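Local coordinates for protein thiol-activated cytolysin (Desulfobulbus propionicus, PDB 6NAL) that probably oligomerises on target membranes and opens pores in them, as other cytolysins of the cholesterol-dependent family do, at residues G366-E371 with I416-N421; T381-E386 with N424-T429. One frame throughout, in Å; residues are numbered along the deposited sequence.

Contact 1 (G366-E371 with I416-N421); sequences GEIRLE and IPLRGN
Strand 366-371 and the end of strand 412-418 run antiparallel, their short axes 4.7 Å apart at closest approach and 163° between directions, with Gly-366 opposite Leu-418 and Ile-368 opposite Ile-416 as hydrogen-bonded pairs. Each pair closes a two-bond ring. Ile-416 N gives the straightest bond, to Ile-368 O at 2.7 Å with 177° at the hydrogen, and it lies in the carbonyl plane; Ile-368 N, by contrast, sits above the plane of the Ile-416 carbonyl when it donates to Ile-416 O. Ile-368, Ile-416 and Leu-418 project from one face. Ile-368 has CG1 beside its backbone N and a nearly extended end (chi2 160°), so that CD1 obliquely crosses the Leu-418 side chain and meets its CD1 at 3.7 Å. In the other direction along the strand Leu-370 sends CD1 to Ile-416 CD1 at 4.0 Å, again obliquely. Glu-367 and Pro-417, the non-hydrogen-bonded pair, occupy the opposite face, where Glu-367 CG lies 4.2 Å from Pro-417 CA. Val-382 and Trp-384 of strand 378-389 cover the aliphatic face. The chemistry is therefore two-sided: branched hydrocarbon turned to the interior, a carboxylate and a proline ring on the outer side, and four backbone bonds holding the register between them.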
ATOM      1  N   GLY A 366     -21.074   3.239   0.611  1.00 44.41           N
ATOM      2  CA  GLY A 366     -21.799   2.358   1.505  1.00 43.26           C
ATOM      3  C   GLY A 366     -22.954   3.065   2.173  1.00 40.84           C
ATOM      4  O   GLY A 366     -23.201   4.251   1.950  1.00 51.75           O
ATOM      5  N   GLU A 367     -23.671   2.328   3.007  1.00 46.60           N
ATOM      6  CA  GLU A 367     -24.778   2.930   3.741  1.00 44.77           C
ATOM      7  C   GLU A 367     -24.734   2.445   5.169  1.00 36.69           C
ATOM      8  O   GLU A 367     -24.293   1.325   5.442  1.00 45.57           O
ATOM      9  CB  GLU A 367     -26.126   2.608   3.091  1.00 48.61           C
ATOM     10  CG  GLU A 367     -26.340   3.437   1.815  1.00 64.23           C
ATOM     11  CD  GLU A 367     -27.560   3.027   0.981  1.00 77.93           C
ATOM     12  OE1 GLU A 367     -28.297   2.085   1.386  1.00 76.40           O
ATOM     13  OE2 GLU A 367     -27.768   3.661  -0.091  1.00 75.41           O
ATOM     14  N   ILE A 368     -25.188   3.310   6.080  1.00 44.76           N
ATOM     15  CA  ILE A 368     -25.535   2.927   7.451  1.00 39.15           C
ATOM     16  C   ILE A 368     -27.033   3.141   7.648  1.00 38.59           C
ATOM     17  O   ILE A 368     -27.519   4.272   7.546  1.00 38.21           O
ATOM     18  CB  ILE A 368     -24.732   3.716   8.498  1.00 34.04           C
ATOM     19  CG1 ILE A 368     -23.236   3.427   8.385  1.00 39.74           C
ATOM     20  CG2 ILE A 368     -25.223   3.381   9.928  1.00 46.22           C
ATOM     21  CD1 ILE A 368     -22.397   4.481   9.010  1.00 42.02           C
ATOM     22  N   ARG A 369     -27.764   2.053   7.910  1.00 46.54           N
ATOM     23  CA  ARG A 369     -29.187   2.116   8.242  1.00 49.71           C
ATOM     24  C   ARG A 369     -29.352   2.004   9.752  1.00 34.08           C
ATOM     25  O   ARG A 369     -28.848   1.064  10.368  1.00 40.79           O
ATOM     26  CB  ARG A 369     -29.993   1.000   7.557  1.00 52.31           C
ATOM     27  CG  ARG A 369     -30.147   1.108   6.046  1.00 59.20           C
ATOM     28  CD  ARG A 369     -31.491   0.565   5.586  1.00 79.28           C
ATOM     29  NE  ARG A 369     -31.492   0.183   4.169  1.00 85.59           N
ATOM     30  CZ  ARG A 369     -32.591  -0.128   3.485  1.00 90.48           C
ATOM     31  NH1 ARG A 369     -33.781  -0.097   4.085  1.00 97.84           N
ATOM     32  NH2 ARG A 369     -32.510  -0.466   2.206  1.00 99.13           N
ATOM     33  N   LEU A 370     -30.052   2.952  10.346  1.00 40.36           N
ATOM     34  CA  LEU A 370     -30.380   2.923  11.776  1.00 39.50           C
ATOM     35  C   LEU A 370     -31.861   2.620  11.950  1.00 39.40           C
ATOM     36  O   LEU A 370     -32.675   3.164  11.215  1.00 42.75           O
ATOM     37  CB  LEU A 370     -30.063   4.257  12.430  1.00 34.44           C
ATOM     38  CG  LEU A 370     -28.633   4.697  12.103  1.00 37.97           C
ATOM     39  CD1 LEU A 370     -28.500   6.104  12.698  1.00 34.68           C
ATOM     40  CD2 LEU A 370     -27.533   3.772  12.653  1.00 36.51           C
ATOM     41  N   GLU A 371     -32.204   1.703  12.850  1.00 32.80           N
ATOM     42  CA  GLU A 371     -33.595   1.342  13.087  1.00 43.71           C
ATOM     43  C   GLU A 371     -33.805   1.199  14.577  1.00 34.36           C
ATOM     44  O   GLU A 371     -33.021   0.564  15.288  1.00 34.33           O
ATOM     45  CB  GLU A 371     -33.983   0.063  12.356  1.00 47.86           C
ATOM     46  CG  GLU A 371     -33.270  -0.029  10.987  1.00 58.58           C
ATOM     47  CD  GLU A 371     -33.783  -1.138  10.053  1.00 76.65           C
ATOM     48  OE1 GLU A 371     -33.427  -2.319  10.273  1.00 80.98           O
ATOM     49  OE2 GLU A 371     -34.507  -0.814   9.070  1.00 90.93           O
ATOM     50  N   ILE A 416     -27.918   6.644   6.317  1.00 41.84           N
ATOM     51  CA  ILE A 416     -26.785   7.567   6.174  1.00 43.73           C
ATOM     52  C   ILE A 416     -25.906   7.151   4.991  1.00 37.21           C
ATOM     53  O   ILE A 416     -25.158   6.189   5.115  1.00 40.23           O
ATOM     54  CB  ILE A 416     -25.962   7.599   7.475  1.00 40.17           C
ATOM     55  CG1 ILE A 416     -26.833   8.044   8.648  1.00 40.97           C
ATOM     56  CG2 ILE A 416     -24.714   8.513   7.357  1.00 40.85           C
ATOM     57  CD1 ILE A 416     -26.189   7.808   9.928  1.00 34.74           C
ATOM     58  N   PRO A 417     -25.962   7.781   3.833  1.00 41.89           N
ATOM     59  CA  PRO A 417     -25.084   7.358   2.724  1.00 46.78           C
ATOM     60  C   PRO A 417     -23.677   7.948   2.837  1.00 44.91           C
ATOM     61  O   PRO A 417     -23.489   9.132   3.117  1.00 41.52           O
ATOM     62  CB  PRO A 417     -25.811   7.879   1.476  1.00 45.60           C
ATOM     63  CG  PRO A 417     -26.441   9.198   1.995  1.00 47.71           C
ATOM     64  CD  PRO A 417     -26.732   8.990   3.510  1.00 48.12           C
ATOM     65  N   LEU A 418     -22.686   7.097   2.559  1.00 51.48           N
ATOM     66  CA  LEU A 418     -21.272   7.423   2.636  1.00 37.77           C
ATOM     67  C   LEU A 418     -20.567   7.090   1.328  1.00 38.48           C
ATOM     68  O   LEU A 418     -20.794   6.032   0.735  1.00 48.13           O
ATOM     69  CB  LEU A 418     -20.636   6.642   3.785  1.00 37.31           C
ATOM     70  CG  LEU A 418     -21.088   7.135   5.172  1.00 47.41           C
ATOM     71  CD1 LEU A 418     -20.597   6.131   6.201  1.00 46.14           C
ATOM     72  CD2 LEU A 418     -20.573   8.534   5.505  1.00 43.47           C
ATOM     73  N   ARG A 419     -19.663   7.969   0.924  1.00 38.83           N
ATOM     74  CA  ARG A 419     -18.816   7.711  -0.218  1.00 38.27           C
ATOM     75  C   ARG A 419     -17.594   6.926   0.210  1.00 34.25           C
ATOM     76  O   ARG A 419     -17.307   6.768   1.381  1.00 37.61           O
ATOM     77  CB  ARG A 419     -18.433   9.014  -0.884  1.00 42.91           C
ATOM     78  CG  ARG A 419     -19.669   9.787  -1.287  1.00 50.38           C
ATOM     79  CD  ARG A 419     -19.372  10.868  -2.301  1.00 46.53           C
ATOM     80  NE  ARG A 419     -18.557  11.919  -1.705  1.00 49.38           N
ATOM     81  CZ  ARG A 419     -17.960  12.872  -2.412  1.00 52.43           C
ATOM     82  NH1 ARG A 419     -18.110  12.884  -3.733  1.00 47.30           N
ATOM     83  NH2 ARG A 419     -17.224  13.800  -1.809  1.00 44.76           N
ATOM     84  N   GLY A 420     -16.883   6.402  -0.780  1.00 43.94           N
ATOM     85  CA  GLY A 420     -15.763   5.503  -0.565  1.00 38.13           C
ATOM     86  C   GLY A 420     -14.568   6.129   0.130  1.00 37.72           C
ATOM     87  O   GLY A 420     -13.666   5.398   0.555  1.00 33.66           O
ATOM     88  N   ASN A 421     -14.530   7.450   0.258  1.00 34.37           N
ATOM     89  CA  ASN A 421     -13.494   8.078   1.058  1.00 32.17           C
ATOM     90  C   ASN A 421     -13.774   8.063   2.566  1.00 35.59           C
ATOM     91  O   ASN A 421     -12.941   8.547   3.334  1.00 35.58           O
ATOM     92  CB  ASN A 421     -13.278   9.505   0.554  1.00 39.64           C
ATOM     93  CG  ASN A 421     -14.497  10.375   0.717  1.00 41.98           C
ATOM     94  OD1 ASN A 421     -15.640   9.914   0.623  1.00 42.55           O
ATOM     95  ND2 ASN A 421     -14.258  11.659   0.945  1.00 39.73           N
TER

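Contact 2 (T381-E386 with N424-T429); sequences TVTWDE and NISIKT
Thr-381 opens the pairing of 381-386 with 424-429 through a two-bond ring with Lys-428, both bonds in the carbonyl planes, and a water that donates weakly to Thr-381 O also lies within hydrogen-bonding distance, 2.5 Å, of Ser-426 OG. The Lys-428 chain, bent at chi3, carries NZ away to the carbonyl of Phe-146 of the second subunit. Val-382 is in a non-hydrogen-bonded pair with Ile-427; its CA sits 3.3 Å from Ser-426 O in a CA-H...O contact, while CG2 approaches Ile-427 CG1 at 4.3 Å. Thr-383 forms the next ring, with Ser-426, whose N donates to Thr-383 O at 2.9 Å. Thr-383 OG1 lies between backbone N and carbonyl carbon (chi1 70°) and rests 3.5 Å from Ser-426 CB. Trp-384 also has CG in that crowded position (chi1 60°), which carries the indole away from the partner strand although CB still touches Ile-425 CG1. Val-382 CG1 lies at the ring edge, and Trp-384 NE1 donates almost straight to Glu-386 OE2, 2.9 Å away, on its anti lone pair and in the ring plane, a bond that would restrain the ring's rotation. Asp-385 runs alongside Asn-424, OD2 accepting a weak bond from ND2 at 3.3 Å with carboxylate and amide planes 71° apart. Alternation of buried Val-382, Trp-384, Ile-425 and Ile-427 with more polar neighbours is typical of one sheet of a beta sandwich, here the C-terminal domain of a cholesterol-dependent cytolysin.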
ATOM      1  N   THR A 381     -25.396   8.005  17.860  1.00 30.37           N
ATOM      2  CA  THR A 381     -24.232   8.823  17.505  1.00 31.03           C
ATOM      3  C   THR A 381     -23.398   8.087  16.467  1.00 37.40           C
ATOM      4  O   THR A 381     -22.986   6.941  16.693  1.00 40.04           O
ATOM      5  CB  THR A 381     -23.396   9.129  18.738  1.00 37.80           C
ATOM      6  OG1 THR A 381     -24.263   9.637  19.748  1.00 48.35           O
ATOM      7  CG2 THR A 381     -22.329  10.184  18.460  1.00 40.09           C
ATOM      8  N   VAL A 382     -23.180   8.719  15.321  1.00 34.40           N
ATOM      9  CA  VAL A 382     -22.403   8.130  14.241  1.00 29.17           C
ATOM     10  C   VAL A 382     -21.349   9.130  13.787  1.00 36.32           C
ATOM     11  O   VAL A 382     -21.665  10.290  13.523  1.00 32.73           O
ATOM     12  CB  VAL A 382     -23.285   7.703  13.067  1.00 31.51           C
ATOM     13  CG1 VAL A 382     -22.385   7.089  11.995  1.00 34.06           C
ATOM     14  CG2 VAL A 382     -24.325   6.729  13.526  1.00 35.51           C
ATOM     15  N   THR A 383     -20.086   8.694  13.754  1.00 33.29           N
ATOM     16  CA  THR A 383     -18.963   9.524  13.349  1.00 37.86           C
ATOM     17  C   THR A 383     -18.075   8.736  12.385  1.00 35.94           C
ATOM     18  O   THR A 383     -18.128   7.507  12.317  1.00 33.94           O
ATOM     19  CB  THR A 383     -18.149  10.008  14.568  1.00 39.76           C
ATOM     20  OG1 THR A 383     -17.469   8.888  15.137  1.00 47.48           O
ATOM     21  CG2 THR A 383     -19.079  10.700  15.629  1.00 38.99           C
ATOM     22  N   TRP A 384     -17.274   9.451  11.613  1.00 32.44           N
ATOM     23  CA  TRP A 384     -16.365   8.792  10.683  1.00 32.65           C
ATOM     24  C   TRP A 384     -15.322   9.793  10.228  1.00 38.65           C
ATOM     25  O   TRP A 384     -15.418  10.994  10.489  1.00 34.26           O
ATOM     26  CB  TRP A 384     -17.084   8.204   9.464  1.00 30.14           C
ATOM     27  CG  TRP A 384     -17.816   9.206   8.638  1.00 30.75           C
ATOM     28  CD1 TRP A 384     -17.321   9.915   7.605  1.00 32.80           C
ATOM     29  CD2 TRP A 384     -19.189   9.603   8.781  1.00 31.37           C
ATOM     30  NE1 TRP A 384     -18.282  10.783   7.115  1.00 36.97           N
ATOM     31  CE2 TRP A 384     -19.442  10.598   7.813  1.00 39.38           C
ATOM     32  CE3 TRP A 384     -20.226   9.217   9.631  1.00 37.74           C
ATOM     33  CZ2 TRP A 384     -20.688  11.210   7.674  1.00 33.48           C
ATOM     34  CZ3 TRP A 384     -21.469   9.828   9.494  1.00 36.29           C
ATOM     35  CH2 TRP A 384     -21.689  10.802   8.511  1.00 35.84           C
ATOM     36  N   ASP A 385     -14.337   9.279   9.506  1.00 34.41           N
ATOM     37  CA  ASP A 385     -13.276  10.100   8.955  1.00 36.18           C
ATOM     38  C   ASP A 385     -13.414  10.130   7.445  1.00 34.44           C
ATOM     39  O   ASP A 385     -13.746   9.121   6.835  1.00 36.52           O
ATOM     40  CB  ASP A 385     -11.905   9.548   9.346  1.00 37.85           C
ATOM     41  CG  ASP A 385     -11.478   9.938  10.765  1.00 48.82           C
ATOM     42  OD1 ASP A 385     -11.981  10.978  11.307  1.00 55.31           O
ATOM     43  OD2 ASP A 385     -10.608   9.199  11.314  1.00 60.97           O
ATOM     44  N   GLU A 386     -13.159  11.282   6.839  1.00 33.97           N
ATOM     45  CA  GLU A 386     -13.161  11.391   5.390  1.00 33.27           C
ATOM     46  C   GLU A 386     -11.764  11.716   4.869  1.00 41.16           C
ATOM     47  O   GLU A 386     -11.111  12.663   5.340  1.00 37.63           O
ATOM     48  CB  GLU A 386     -14.167  12.444   4.932  1.00 38.46           C
ATOM     49  CG  GLU A 386     -15.612  11.953   4.960  1.00 44.61           C
ATOM     50  CD  GLU A 386     -16.651  13.061   4.722  1.00 62.80           C
ATOM     51  OE1 GLU A 386     -16.270  14.155   4.221  1.00 57.14           O
ATOM     52  OE2 GLU A 386     -17.855  12.819   5.029  1.00 57.81           O
ATOM     53  N   ASN A 424     -13.225   4.390   9.233  1.00 39.58           N
ATOM     54  CA  ASN A 424     -13.133   4.504  10.703  1.00 34.57           C
ATOM     55  C   ASN A 424     -14.474   4.847  11.349  1.00 29.82           C
ATOM     56  O   ASN A 424     -14.597   5.751  12.181  1.00 35.76           O
ATOM     57  CB  ASN A 424     -12.058   5.533  11.050  1.00 37.49           C
ATOM     58  CG  ASN A 424     -11.522   5.366  12.437  1.00 51.84           C
ATOM     59  OD1 ASN A 424     -11.933   4.466  13.162  1.00 56.79           O
ATOM     60  ND2 ASN A 424     -10.611   6.257  12.835  1.00 52.62           N
ATOM     61  N   ILE A 425     -15.489   4.076  10.968  1.00 39.30           N
ATOM     62  CA  ILE A 425     -16.856   4.352  11.359  1.00 34.02           C
ATOM     63  C   ILE A 425     -17.038   3.989  12.812  1.00 36.60           C
ATOM     64  O   ILE A 425     -16.642   2.904  13.249  1.00 40.82           O
ATOM     65  CB  ILE A 425     -17.838   3.557  10.498  1.00 35.67           C
ATOM     66  CG1 ILE A 425     -18.061   4.184   9.133  1.00 45.34           C
ATOM     67  CG2 ILE A 425     -19.148   3.518  11.150  1.00 31.14           C
ATOM     68  CD1 ILE A 425     -16.869   4.159   8.265  1.00 44.58           C
ATOM     69  N   SER A 426     -17.655   4.878  13.564  1.00 39.75           N
ATOM     70  CA  SER A 426     -18.007   4.605  14.947  1.00 37.27           C
ATOM     71  C   SER A 426     -19.500   4.829  15.133  1.00 33.22           C
ATOM     72  O   SER A 426     -20.067   5.793  14.603  1.00 34.45           O
ATOM     73  CB  SER A 426     -17.180   5.474  15.881  1.00 41.43           C
ATOM     74  OG  SER A 426     -17.851   5.754  17.096  1.00 63.91           O
ATOM     75  N   ILE A 427     -20.133   3.903  15.865  1.00 36.78           N
ATOM     76  CA  ILE A 427     -21.579   3.900  16.067  1.00 32.18           C
ATOM     77  C   ILE A 427     -21.850   3.609  17.515  1.00 30.77           C
ATOM     78  O   ILE A 427     -21.358   2.608  18.029  1.00 36.35           O
ATOM     79  CB  ILE A 427     -22.307   2.851  15.212  1.00 34.49           C
ATOM     80  CG1 ILE A 427     -22.038   3.093  13.745  1.00 31.92           C
ATOM     81  CG2 ILE A 427     -23.823   2.914  15.454  1.00 34.82           C
ATOM     82  CD1 ILE A 427     -22.595   1.941  12.859  1.00 46.47           C
ATOM     83  N   LYS A 428     -22.679   4.438  18.160  1.00 31.79           N
ATOM     84  CA  LYS A 428     -23.071   4.252  19.551  1.00 35.51           C
ATOM     85  C   LYS A 428     -24.577   4.422  19.664  1.00 37.34           C
ATOM     86  O   LYS A 428     -25.138   5.352  19.096  1.00 34.79           O
ATOM     87  CB  LYS A 428     -22.387   5.267  20.497  1.00 34.90           C
ATOM     88  CG  LYS A 428     -22.571   4.987  21.972  1.00 49.45           C
ATOM     89  CD  LYS A 428     -22.526   6.240  22.798  1.00 52.52           C
ATOM     90  CE  LYS A 428     -21.101   6.583  23.236  1.00 54.83           C
ATOM     91  NZ  LYS A 428     -21.078   7.858  24.023  1.00 63.74           N
ATOM     92  N   THR A 429     -25.226   3.546  20.425  1.00 41.35           N
ATOM     93  CA  THR A 429     -26.658   3.644  20.677  1.00 35.74           C
ATOM     94  C   THR A 429     -26.936   3.691  22.178  1.00 42.55           C
ATOM     95  O   THR A 429     -26.394   2.882  22.940  1.00 40.48           O
ATOM     96  CB  THR A 429     -27.416   2.462  20.062  1.00 37.78           C
ATOM     97  OG1 THR A 429     -26.916   1.211  20.583  1.00 40.25           O
ATOM     98  CG2 THR A 429     -27.248   2.442  18.588  1.00 36.35           C
TER
HETATM   99  O   HOH W   1     -19.785   7.197  17.638  1.00 44.87           O

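In the fold
From the N terminus, the chain runs through strand 349-372, which holds 366-371, into strand 378-389, which holds 381-386, and then out along 394-408. Strand 412-418 returns to the first of these, so contact 1 closes a loop of 44 intervening residues; strand 422-432 then returns to the second, and contact 2 closes one of 37. The two closures cross because their segments alternate, each strand pair belonging to a different sheet. With centres 10 Å apart, the contacts meet through side chains: Leu-418 CD2 reaches Trp-384 CE2 at 3.3 Å, and Ile-368 CD1 packs on Ile-425 CG2. Together they join both layers of the beta sandwich across its core.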